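Long-range contacts in phosphoglycerate kinase (Coxiella burnetii, PDB 4NG4), which transfers a phosphate group between 1,3-bisphosphoglycerate and ADP, making ATP and 3-phosphoglycerate in a reversible step of glycolysis: residues S239-S243 and V293-I299; I299-G303 and A333-T338. All coordinates share one frame; numbering follows the deposited sequence.

Contact 1: S239-S243 and V293-I299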
loop_
_atom_site.group_PDB
_atom_site.type_symbol
_atom_site.label_atom_id
_atom_site.label_comp_id
_atom_site.label_asym_id
_atom_site.label_seq_id
_atom_site.Cartn_x
_atom_site.Cartn_y
_atom_site.Cartn_z
ATOM N N SER A 239 -16.114 29.267 -3.753
ATOM C CA SER A 239 -17.339 28.596 -4.180
ATOM C C SER A 239 -16.994 27.469 -5.161
ATOM O O SER A 239 -16.213 27.674 -6.086
ATOM C CB SER A 239 -18.278 29.602 -4.854
ATOM O OG SER A 239 -18.660 30.617 -3.943
ATOM N N ILE A 240 -17.558 26.282 -4.960
ATOM C CA ILE A 240 -17.283 25.162 -5.850
ATOM C C ILE A 240 -18.525 24.374 -6.290
ATOM O O ILE A 240 -18.414 23.225 -6.703
ATOM C CB ILE A 240 -16.226 24.222 -5.229
ATOM C CG1 ILE A 240 -16.779 23.478 -4.015
ATOM C CG2 ILE A 240 -15.000 25.025 -4.820
ATOM C CD1 ILE A 240 -15.739 22.691 -3.277
ATOM N N GLY A 241 -19.693 25.001 -6.241
ATOM C CA GLY A 241 -20.925 24.404 -6.782
ATOM C C GLY A 241 -21.272 23.063 -6.161
ATOM O O GLY A 241 -21.329 22.923 -4.946
ATOM N N LYS A 242 -21.476 22.059 -7.003
ATOM C CA LYS A 242 -21.830 20.735 -6.550
ATOM C C LYS A 242 -20.619 19.811 -6.479
ATOM O O LYS A 242 -20.768 18.609 -6.326
ATOM C CB LYS A 242 -22.921 20.170 -7.463
ATOM C CG LYS A 242 -24.246 20.982 -7.397
ATOM C CD LYS A 242 -25.299 20.589 -8.453
ATOM C CE LYS A 242 -26.525 21.525 -8.342
ATOM N NZ LYS A 242 -27.555 21.389 -9.410
ATOM N N SER A 243 -19.412 20.364 -6.538
ATOM C CA SER A 243 -18.184 19.545 -6.410
ATOM C C SER A 243 -18.208 18.672 -5.177
ATOM O O SER A 243 -18.753 19.064 -4.155
ATOM C CB SER A 243 -16.909 20.411 -6.349
ATOM O OG SER A 243 -16.817 21.285 -7.457
ATOM N N VAL A 293 -16.428 29.421 -10.808
ATOM C CA VAL A 293 -17.271 28.227 -10.677
ATOM C C VAL A 293 -18.690 28.607 -10.223
ATOM O O VAL A 293 -18.877 29.099 -9.109
ATOM C CB VAL A 293 -16.678 27.178 -9.684
ATOM C CG1 VAL A 293 -17.588 25.956 -9.576
ATOM C CG2 VAL A 293 -15.285 26.738 -10.123
ATOM N N THR A 294 -19.675 28.357 -11.091
ATOM C CA THR A 294 -21.070 28.696 -10.823
ATOM C C THR A 294 -21.743 27.578 -10.010
ATOM O O THR A 294 -21.102 26.594 -9.647
ATOM C CB THR A 294 -21.829 28.996 -12.137
ATOM O OG1 THR A 294 -21.953 27.807 -12.934
ATOM C CG2 THR A 294 -21.085 30.074 -12.930
ATOM N N SER A 295 -23.030 27.732 -9.716
ATOM C CA SER A 295 -23.659 26.955 -8.653
ATOM C C SER A 295 -24.063 25.527 -9.008
ATOM O O SER A 295 -24.383 24.752 -8.109
ATOM C CB SER A 295 -24.864 27.701 -8.077
ATOM O OG SER A 295 -25.998 27.591 -8.919
ATOM N N ASN A 296 -24.069 25.159 -10.279
ATOM C CA ASN A 296 -24.315 23.749 -10.618
ATOM C C ASN A 296 -23.323 23.203 -11.621
ATOM O O ASN A 296 -23.697 22.537 -12.581
ATOM C CB ASN A 296 -25.770 23.495 -11.056
ATOM C CG ASN A 296 -26.168 24.300 -12.252
ATOM O OD1 ASN A 296 -25.469 25.230 -12.651
ATOM N ND2 ASN A 296 -27.306 23.953 -12.840
ATOM N N GLU A 297 -22.056 23.512 -11.358
ATOM C CA GLU A 297 -20.912 22.867 -11.978
ATOM C C GLU A 297 -20.146 22.134 -10.889
ATOM O O GLU A 297 -20.357 22.379 -9.707
ATOM C CB GLU A 297 -19.981 23.902 -12.587
ATOM C CG GLU A 297 -20.590 24.744 -13.659
ATOM C CD GLU A 297 -19.578 25.706 -14.266
ATOM O OE1 GLU A 297 -19.132 26.663 -13.569
ATOM O OE2 GLU A 297 -19.240 25.495 -15.445
ATOM N N SER A 298 -19.244 21.243 -11.289
ATOM C CA SER A 298 -18.422 20.509 -10.335
ATOM C C SER A 298 -17.007 20.445 -10.878
ATOM O O SER A 298 -16.809 20.392 -12.095
ATOM C CB SER A 298 -18.955 19.081 -10.141
ATOM O OG SER A 298 -20.367 19.032 -10.078
ATOM N N ILE A 299 -16.029 20.431 -9.980
ATOM C CA ILE A 299 -14.627 20.328 -10.373
ATOM C C ILE A 299 -14.228 18.867 -10.558
ATOM O O ILE A 299 -14.316 18.082 -9.627
ATOM C CB ILE A 299 -13.711 20.965 -9.327
ATOM C CG1 ILE A 299 -14.039 22.468 -9.190
ATOM C CG2 ILE A 299 -12.243 20.765 -9.714
ATOM C CD1 ILE A 299 -13.275 23.179 -8.071
#
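Ser243 OG joins the two segments by working in both directions: it accepts the backbone N-H of Ile299 (N to OG 2.8 Å, angle at the hydrogen 157°) and donates to Ile240 O, which it meets in the carbonyl plane. That carbonyl also receives Ser243 N, the closing bond of a type II' beta turn from Ile240 to Ser243. The turn lies in the nucleotide-binding domain, in the loop between helices 227-235 and 250-263, and leans on the chain leading into edge strand 298-300. OG stands beside its own backbone N, opposite the carbonyl carbon (chi1 -55°), which brings it between Ile240 O and Ile299 N; serine suits the place because so short an arm can both accept and donate. The second bond across the contact, from Lys242 N to Glu297 O (2.9 Å), holds the turn to segment 293-299. Glycine fits position 241, the first inner residue of the turn, for two reasons: its phi is positive, and the carbonyl oxygens of Thr294, Ser295 and Glu297 gather round its CA. The side chain of Glu297 leaves the backbone away from the turn. Glu297 OE1 accepts Thr294 N (3.1 Å) on its anti lone pair, bracing the bend of 293-299, and also forms a salt bridge with Lys288. On the buried side Val293 lays CG1 against the backbone of Ile240, while Ile240 and Ile299 cross at about a right angle, both also touching Asn230 of helix 227-235. Ile299 continues into the ADP pocket, where its carbonyl oxygen makes a weak hydrogen bond to the adenine N6. At the exposed end the extended methylene chain of Lys242 runs alongside Asn296, with Lys242 CD 3.9 Å from Asn296 CB.

Contact 2: I299-G303 and A333-T338. With MG (magnesium ion), chain D.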
loop_
_atom_site.group_PDB
_atom_site.type_symbol
_atom_site.label_atom_id
_atom_site.label_comp_id
_atom_site.label_asym_id
_atom_site.label_seq_id
_atom_site.Cartn_x
_atom_site.Cartn_y
_atom_site.Cartn_z
ATOM N N ILE A 299 -16.029 20.431 -9.980
ATOM C CA ILE A 299 -14.627 20.328 -10.373
ATOM C C ILE A 299 -14.228 18.867 -10.558
ATOM O O ILE A 299 -14.316 18.082 -9.627
ATOM C CB ILE A 299 -13.711 20.965 -9.327
ATOM C CG1 ILE A 299 -14.039 22.468 -9.190
ATOM C CG2 ILE A 299 -12.243 20.765 -9.714
ATOM C CD1 ILE A 299 -13.275 23.179 -8.071
ATOM N N PHE A 300 -13.782 18.515 -11.765
ATOM C CA PHE A 300 -13.336 17.155 -12.080
ATOM C C PHE A 300 -11.835 17.024 -12.385
ATOM O O PHE A 300 -11.317 15.917 -12.540
ATOM C CB PHE A 300 -14.124 16.626 -13.272
ATOM C CG PHE A 300 -15.623 16.644 -13.077
ATOM C CD1 PHE A 300 -16.197 16.104 -11.945
ATOM C CD2 PHE A 300 -16.450 17.184 -14.039
ATOM C CE1 PHE A 300 -17.565 16.100 -11.777
ATOM C CE2 PHE A 300 -17.810 17.184 -13.878
ATOM C CZ PHE A 300 -18.370 16.638 -12.739
ATOM N N ASP A 301 -11.134 18.141 -12.485
ATOM C CA ASP A 301 -9.705 18.104 -12.784
ATOM C C ASP A 301 -9.092 19.449 -12.476
ATOM O O ASP A 301 -9.797 20.443 -12.365
ATOM C CB ASP A 301 -9.450 17.753 -14.269
ATOM C CG ASP A 301 -8.148 16.962 -14.495
ATOM O OD1 ASP A 301 -7.449 16.600 -13.509
ATOM O OD2 ASP A 301 -7.822 16.703 -15.686
ATOM N N VAL A 302 -7.774 19.463 -12.321
ATOM C CA VAL A 302 -7.019 20.703 -12.255
ATOM C C VAL A 302 -6.886 21.270 -13.650
ATOM O O VAL A 302 -7.093 20.576 -14.645
ATOM C CB VAL A 302 -5.588 20.482 -11.728
ATOM C CG1 VAL A 302 -5.608 19.920 -10.306
ATOM C CG2 VAL A 302 -4.813 19.562 -12.683
ATOM N N GLY A 303 -6.519 22.541 -13.710
ATOM C CA GLY A 303 -6.261 23.227 -14.976
ATOM C C GLY A 303 -4.780 23.281 -15.309
ATOM O O GLY A 303 -3.953 22.755 -14.559
ATOM N N ALA A 333 -11.893 13.295 -20.657
ATOM C CA ALA A 333 -11.801 14.753 -20.613
ATOM C C ALA A 333 -11.155 15.220 -19.290
ATOM O O ALA A 333 -10.459 16.243 -19.230
ATOM C CB ALA A 333 -13.176 15.366 -20.777
ATOM N N PHE A 334 -11.368 14.438 -18.239
ATOM C CA PHE A 334 -11.004 14.850 -16.906
ATOM C C PHE A 334 -9.703 14.175 -16.420
ATOM O O PHE A 334 -9.438 14.111 -15.208
ATOM C CB PHE A 334 -12.203 14.604 -15.993
ATOM C CG PHE A 334 -13.467 15.295 -16.471
ATOM C CD1 PHE A 334 -13.461 16.649 -16.792
ATOM C CD2 PHE A 334 -14.649 14.601 -16.618
ATOM C CE1 PHE A 334 -14.602 17.292 -17.231
ATOM C CE2 PHE A 334 -15.794 15.243 -17.061
ATOM C CZ PHE A 334 -15.764 16.595 -17.369
ATOM N N SER A 335 -8.873 13.752 -17.385
ATOM C CA SER A 335 -7.667 12.974 -17.117
ATOM C C SER A 335 -6.350 13.736 -17.349
ATOM O O SER A 335 -5.277 13.281 -16.916
ATOM C CB SER A 335 -7.660 11.730 -17.999
ATOM O OG SER A 335 -7.331 12.073 -19.328
ATOM N N GLN A 336 -6.426 14.886 -18.026
ATOM C CA GLN A 336 -5.219 15.613 -18.426
ATOM C C GLN A 336 -4.394 15.968 -17.191
ATOM O O GLN A 336 -3.173 15.841 -17.209
ATOM C CB GLN A 336 -5.553 16.850 -19.300
ATOM C CG GLN A 336 -4.417 17.298 -20.291
ATOM C CD GLN A 336 -4.936 17.874 -21.652
ATOM O OE1 GLN A 336 -6.115 17.711 -22.015
ATOM N NE2 GLN A 336 -4.036 18.522 -22.409
ATOM N N GLY A 337 -5.057 16.365 -16.114
ATOM C CA GLY A 337 -4.353 16.706 -14.867
ATOM C C GLY A 337 -3.513 15.588 -14.259
ATOM O O GLY A 337 -2.361 15.805 -13.849
ATOM N N THR A 338 -4.084 14.388 -14.220
ATOM C CA THR A 338 -3.465 13.257 -13.543
ATOM C C THR A 338 -2.367 12.656 -14.407
ATOM O O THR A 338 -1.344 12.248 -13.890
ATOM C CB THR A 338 -4.507 12.213 -13.149
ATOM O OG1 THR A 338 -5.501 12.853 -12.347
ATOM C CG2 THR A 338 -3.882 11.060 -12.364
HETATM MG MG MG D . -7.039 13.901 -13.818
#
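The side chains of Phe300 and Phe334 run in the same direction, flank to flank, consistent with their shared chi1 of -56°, which sets each CG beside its backbone N. Their rings are nevertheless tilted by 52°, with centroids 4.7 Å apart. In this edge-to-face pair Phe300 CD2 sits over one face of Phe334, nearer the edge of the ring than its centre, and Phe300 CB adds a CH-pi contact 3.8 Å from the ring centroid. Ala333 CB covers the opposite face, so a flat apolar ring fits between them. At the next residue, where the chain turns a corner, Asp301 gives its carboxylate oxygens different tasks. Asp301 OD2 receives Gly337 N on its syn side (2.8 Å), at the start of helix 336-347, whereas Asp301 OD1 binds the magnesium ion at a long 2.7 Å. Thr338 OG1, 2.4 Å from the magnesium, and Phe334 belong to the same metal site. Glycine at 337 lets the helix come close, with Val302 CG2 3.6 Å from Gly337 CA. Backbone bonds to Ile274 tie Phe300 and Asp301 to strand 272-276, both phenylalanines touch Ala276 of that strand, and helix 304-316 packs on Val302 through Ser307 and Tyr310.

Strand 298-300 serves both contacts, and Ile299 belongs to both segments that use it: contact 1 holds the chain entering the strand, contact 2 the chain leaving it. Their centres are 15 Å apart. Contact 1 is partly buried and sets a turn against the loop that leads into the strand, so serine, glycine and backbone carbonyls do most of the work, with exposed polar residues along its outer side. Contact 2 is buried, and there an aromatic pair, a carboxylate and a metal ion join segment 299-303 to the start of helix 336-347. Hydroxyl and backbone chemistry near the surface thus gives way to aromatic and metal chemistry in the interior.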